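Local coordinates for uncharacterized NTF-2 like protein (Silicibacter pomeroyi DSS-3, PDB 3FKA) that is of unknown function but has an NTF2-like fold and may bind a lumazine-like ligand, at residues L11-R24 with T68-Q80. Sequence-based numbering, arbitrary orientation.
Sequences LTALVETYVMAMTR and TDPFWAISSVSVQ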
loop_
_atom_site.group_PDB
_atom_site.type_symbol
_atom_site.label_atom_id
_atom_site.label_comp_id
_atom_site.label_asym_id
_atom_site.label_seq_id
_atom_site.Cartn_x
_atom_site.Cartn_y
_atom_site.Cartn_z
ATOM N N LEU B 11 3.310 14.313 6.353
ATOM C CA LEU B 11 4.198 13.241 5.901
ATOM C C LEU B 11 4.812 13.594 4.542
ATOM O O LEU B 11 5.991 13.318 4.298
ATOM C CB LEU B 11 3.435 11.894 5.878
ATOM C CG LEU B 11 3.110 11.305 7.258
ATOM C CD1 LEU B 11 1.936 10.256 7.175
ATOM C CD2 LEU B 11 4.341 10.721 7.942
ATOM N N THR B 12 4.022 14.233 3.677
ATOM C CA THR B 12 4.482 14.673 2.363
ATOM C C THR B 12 5.601 15.709 2.566
ATOM O O THR B 12 6.643 15.635 1.886
ATOM C CB THR B 12 3.307 15.220 1.508
ATOM O OG1 THR B 12 2.343 14.166 1.311
ATOM C CG2 THR B 12 3.787 15.697 0.169
ATOM N N ALA B 13 5.379 16.647 3.495
ATOM C CA ALA B 13 6.394 17.673 3.841
ATOM C C ALA B 13 7.643 17.005 4.404
ATOM O O ALA B 13 8.759 17.416 4.078
ATOM C CB ALA B 13 5.862 18.665 4.843
ATOM N N LEU B 14 7.450 16.012 5.273
ATOM C CA LEU B 14 8.549 15.254 5.867
ATOM C C LEU B 14 9.399 14.609 4.782
ATOM O O LEU B 14 10.626 14.671 4.855
ATOM C CB LEU B 14 8.027 14.200 6.848
ATOM C CG LEU B 14 9.048 13.261 7.502
ATOM C CD1 LEU B 14 10.008 14.054 8.339
ATOM C CD2 LEU B 14 8.326 12.187 8.348
ATOM N N VAL B 15 8.768 14.004 3.774
ATOM C CA VAL B 15 9.511 13.364 2.676
ATOM C C VAL B 15 10.352 14.405 1.922
ATOM O O VAL B 15 11.510 14.168 1.628
ATOM C CB VAL B 15 8.591 12.638 1.696
ATOM C CG1 VAL B 15 9.406 12.105 0.518
ATOM C CG2 VAL B 15 7.882 11.494 2.401
ATOM N N GLU B 16 9.758 15.557 1.619
ATOM C CA GLU B 16 10.484 16.620 0.943
ATOM C C GLU B 16 11.694 17.081 1.782
ATOM O O GLU B 16 12.791 17.255 1.257
ATOM C CB GLU B 16 9.574 17.800 0.631
ATOM C CG GLU B 16 10.321 18.919 -0.118
ATOM C CD GLU B 16 9.411 20.019 -0.650
ATOM O OE1 GLU B 16 8.206 20.062 -0.326
ATOM O OE2 GLU B 16 9.916 20.866 -1.418
ATOM N N THR B 17 11.493 17.244 3.084
ATOM C CA THR B 17 12.565 17.646 3.986
ATOM C C THR B 17 13.677 16.598 3.987
ATOM O O THR B 17 14.869 16.931 3.938
ATOM C CB THR B 17 12.030 17.881 5.408
ATOM O OG1 THR B 17 11.062 18.940 5.363
ATOM C CG2 THR B 17 13.161 18.266 6.324
ATOM N N TYR B 18 13.260 15.335 4.072
ATOM C CA TYR B 18 14.182 14.212 4.039
ATOM C C TYR B 18 15.044 14.172 2.785
ATOM O O TYR B 18 16.270 14.156 2.885
ATOM C CB TYR B 18 13.404 12.876 4.229
ATOM C CG TYR B 18 14.083 11.678 3.643
ATOM C CD1 TYR B 18 15.313 11.275 4.097
ATOM C CD2 TYR B 18 13.474 10.936 2.632
ATOM C CE1 TYR B 18 15.931 10.203 3.546
ATOM C CE2 TYR B 18 14.087 9.861 2.067
ATOM C CZ TYR B 18 15.318 9.488 2.512
ATOM O OH TYR B 18 15.916 8.389 1.915
ATOM N N VAL B 19 14.418 14.231 1.617
ATOM C CA VAL B 19 15.159 14.147 0.344
ATOM C C VAL B 19 16.128 15.328 0.180
ATOM O O VAL B 19 17.297 15.140 -0.189
ATOM C CB VAL B 19 14.198 14.028 -0.865
ATOM C CG1 VAL B 19 14.966 13.930 -2.158
ATOM C CG2 VAL B 19 13.297 12.802 -0.712
HETATM N N MSE B 20 15.665 16.526 0.509
HETATM C CA MSE B 20 16.526 17.713 0.398
HETATM C C MSE B 20 17.651 17.708 1.416
HETATM O O MSE B 20 18.777 18.044 1.072
HETATM C CB MSE B 20 15.729 19.012 0.531
HETATM C CG MSE B 20 14.692 19.258 -0.541
HETATM SE SE MSE B 20 15.368 19.007 -2.336
HETATM C CE MSE B 20 16.953 20.122 -2.163
ATOM N N ALA B 21 17.364 17.331 2.658
ATOM C CA ALA B 21 18.390 17.290 3.700
ATOM C C ALA B 21 19.463 16.260 3.342
ATOM O O ALA B 21 20.657 16.492 3.537
ATOM C CB ALA B 21 17.782 17.031 5.097
HETATM N N MSE B 22 19.031 15.121 2.805
HETATM C CA MSE B 22 19.970 14.082 2.374
HETATM C C MSE B 22 20.850 14.600 1.260
HETATM O O MSE B 22 22.074 14.482 1.327
HETATM C CB MSE B 22 19.249 12.835 1.878
HETATM C CG MSE B 22 20.179 11.807 1.178
HETATM SE SE MSE B 22 19.357 10.074 0.865
HETATM C CE MSE B 22 18.674 9.909 2.576
ATOM N N THR B 23 20.221 15.184 0.239
ATOM C CA THR B 23 20.940 15.732 -0.917
ATOM C C THR B 23 21.933 16.816 -0.523
ATOM O O THR B 23 23.068 16.803 -0.989
ATOM C CB THR B 23 19.945 16.293 -1.948
ATOM O OG1 THR B 23 19.041 15.251 -2.348
ATOM C CG2 THR B 23 20.672 16.887 -3.146
ATOM N N ARG B 24 21.508 17.732 0.348
ATOM C CA ARG B 24 22.340 18.861 0.795
ATOM C C ARG B 24 23.345 18.553 1.906
ATOM O O ARG B 24 24.240 19.381 2.168
ATOM C CB ARG B 24 21.437 19.994 1.295
ATOM C CG ARG B 24 20.527 20.580 0.240
ATOM C CD ARG B 24 21.259 21.534 -0.677
ATOM N NE ARG B 24 20.359 22.052 -1.725
ATOM C CZ ARG B 24 20.178 21.520 -2.934
ATOM N NH1 ARG B 24 20.856 20.469 -3.353
ATOM N NH2 ARG B 24 19.307 22.078 -3.762
ATOM N N THR B 68 22.064 20.631 -6.837
ATOM C CA THR B 68 21.242 19.684 -7.596
ATOM C C THR B 68 19.800 19.613 -7.081
ATOM O O THR B 68 19.573 19.636 -5.871
ATOM C CB THR B 68 21.885 18.281 -7.609
ATOM O OG1 THR B 68 23.093 18.344 -8.375
ATOM C CG2 THR B 68 20.967 17.246 -8.240
ATOM N N ASP B 69 18.849 19.560 -8.013
ATOM C CA ASP B 69 17.438 19.461 -7.695
ATOM C C ASP B 69 17.190 17.962 -7.815
ATOM O O ASP B 69 17.131 17.417 -8.937
ATOM C CB ASP B 69 16.573 20.280 -8.649
ATOM C CG ASP B 69 15.103 20.309 -8.241
ATOM O OD1 ASP B 69 14.780 20.024 -7.066
ATOM O OD2 ASP B 69 14.264 20.646 -9.103
ATOM N N PRO B 70 17.042 17.280 -6.674
ATOM C CA PRO B 70 16.886 15.835 -6.783
ATOM C C PRO B 70 15.510 15.333 -7.177
ATOM O O PRO B 70 14.521 15.953 -6.817
ATOM C CB PRO B 70 17.162 15.383 -5.357
ATOM C CG PRO B 70 16.580 16.461 -4.527
ATOM C CD PRO B 70 16.895 17.721 -5.272
ATOM N N PHE B 71 15.491 14.241 -7.946
ATOM C CA PHE B 71 14.259 13.594 -8.325
ATOM C C PHE B 71 13.744 12.799 -7.143
ATOM O O PHE B 71 14.521 12.113 -6.493
ATOM C CB PHE B 71 14.423 12.581 -9.466
ATOM C CG PHE B 71 13.301 11.538 -9.501
ATOM C CD1 PHE B 71 12.081 11.818 -10.101
ATOM C CD2 PHE B 71 13.461 10.290 -8.869
ATOM C CE1 PHE B 71 11.052 10.873 -10.099
ATOM C CE2 PHE B 71 12.432 9.355 -8.850
ATOM C CZ PHE B 71 11.233 9.648 -9.472
ATOM N N TRP B 72 12.444 12.869 -6.882
ATOM C CA TRP B 72 11.811 12.035 -5.854
ATOM C C TRP B 72 10.309 11.970 -6.107
ATOM O O TRP B 72 9.731 12.864 -6.742
ATOM C CB TRP B 72 12.079 12.484 -4.413
ATOM C CG TRP B 72 11.575 13.843 -4.127
ATOM C CD1 TRP B 72 12.178 15.013 -4.471
ATOM C CD2 TRP B 72 10.393 14.189 -3.427
ATOM N NE1 TRP B 72 11.439 16.072 -4.034
ATOM C CE2 TRP B 72 10.332 15.596 -3.387
ATOM C CE3 TRP B 72 9.372 13.454 -2.831
ATOM C CZ2 TRP B 72 9.284 16.280 -2.778
ATOM C CZ3 TRP B 72 8.334 14.129 -2.215
ATOM C CH2 TRP B 72 8.296 15.533 -2.196
ATOM N N ALA B 73 9.695 10.905 -5.607
ATOM C CA ALA B 73 8.260 10.695 -5.743
ATOM C C ALA B 73 7.754 9.858 -4.592
ATOM O O ALA B 73 8.476 9.013 -4.106
ATOM C CB ALA B 73 7.953 9.998 -7.062
ATOM N N ILE B 74 6.524 10.108 -4.158
ATOM C CA ILE B 74 5.884 9.329 -3.111
ATOM C C ILE B 74 5.043 8.304 -3.850
ATOM O O ILE B 74 4.066 8.670 -4.510
ATOM C CB ILE B 74 5.027 10.181 -2.169
ATOM C CG1 ILE B 74 5.931 11.096 -1.356
ATOM C CG2 ILE B 74 4.245 9.314 -1.209
ATOM C CD1 ILE B 74 5.184 12.185 -0.561
ATOM N N SER B 75 5.453 7.043 -3.782
ATOM C CA SER B 75 4.750 5.948 -4.426
ATOM C C SER B 75 3.621 5.439 -3.541
ATOM O O SER B 75 2.643 4.931 -4.056
ATOM C CB SER B 75 5.712 4.830 -4.808
ATOM O OG SER B 75 6.573 5.298 -5.829
ATOM N N SER B 76 3.798 5.479 -2.218
ATOM C CA SER B 76 2.696 5.123 -1.331
ATOM C C SER B 76 2.899 5.686 0.063
ATOM O O SER B 76 4.037 5.951 0.485
ATOM C CB SER B 76 2.445 3.608 -1.235
ATOM O OG SER B 76 3.419 2.957 -0.453
ATOM N N VAL B 77 1.764 5.893 0.730
ATOM C CA VAL B 77 1.694 6.397 2.094
ATOM C C VAL B 77 0.566 5.639 2.767
ATOM O O VAL B 77 -0.534 5.599 2.219
ATOM C CB VAL B 77 1.360 7.895 2.196
ATOM C CG1 VAL B 77 1.355 8.324 3.671
ATOM C CG2 VAL B 77 2.340 8.761 1.398
ATOM N N SER B 78 0.836 5.026 3.930
ATOM C CA SER B 78 -0.166 4.290 4.706
ATOM C C SER B 78 -0.124 4.875 6.111
ATOM O O SER B 78 0.964 5.101 6.645
ATOM C CB SER B 78 0.092 2.779 4.742
ATOM O OG SER B 78 -0.007 2.208 3.450
ATOM N N VAL B 79 -1.289 5.112 6.714
ATOM C CA VAL B 79 -1.358 5.703 8.046
ATOM C C VAL B 79 -2.371 4.959 8.908
ATOM O O VAL B 79 -3.471 4.623 8.430
ATOM C CB VAL B 79 -1.805 7.180 7.994
ATOM C CG1 VAL B 79 -1.854 7.806 9.406
ATOM C CG2 VAL B 79 -0.918 8.041 7.100
ATOM N N GLN B 80 -1.988 4.649 10.145
ATOM C CA GLN B 80 -2.914 4.033 11.130
ATOM C C GLN B 80 -2.666 4.772 12.425
ATOM O O GLN B 80 -1.634 4.595 13.029
ATOM C CB GLN B 80 -2.709 2.535 11.274
ATOM C CG GLN B 80 -3.133 1.726 10.056
ATOM C CD GLN B 80 -4.665 1.680 9.845
ATOM O OE1 GLN B 80 -5.441 1.735 10.795
ATOM N NE2 GLN B 80 -5.084 1.561 8.598
HETATM O O HOH W 1 11.504 19.445 -3.470
#
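The carbonyl oxygen of T68 is gripped by both end nitrogens of R24. NH1 of R24 lies 2.9 Å from T68 O, in the carbonyl plane and on a lone pair. NH2 of R24 reaches the same T68 O from above that plane, in a longer (3.2 Å) and more bent bond. Arginine suits this place because its chain, bent at chi2 (-78°), turns a flat double donor back toward the loop, and NH1 also bonds D65 O. Next to it P70, a compact ring with no backbone N-H, packs under the helix; in the conformers described here, one of two modelled for each partner, its CD is 3.6 Å from SE of selenomethionine M20 and its CG 3.8 Å from V19 CG1. T23 OG1, which touches this proline too, donates to V19 O (2.8 Å), so its hydroxyl is satisfied within the helix.

W72 opens the strand by laying its indole against a full turn of helix. E16 CA makes a CH-pi contact over the six-membered ring, V19 CG2 in the same conformer lies over that face, and V15 CG1 comes obliquely to W72 CZ3 (3.6 Å). With CG wedged between the backbone N and the carbonyl carbon (chi1 61°), the ring rises toward the helix; a water accepts weakly from NE1 and donates to E16 OE2. Farther along, I74 CD1 fits between T12 CG2 and V15 CG2, and past the beta bulge at S75 and S76, L11 CD1 reaches V79 CG2 (3.6 Å).

Helix 4-24 thus packs across 72-80, the outermost strand of this chain's sheet, which runs on antiparallel into a second subunit through S76-S78. Beta-branched and aliphatic groups seal the buried part, with one water bridge midway; the direct hydrogen bonds across the contact are those of R24, whose two nitrogens fix one loop carbonyl against the helix end.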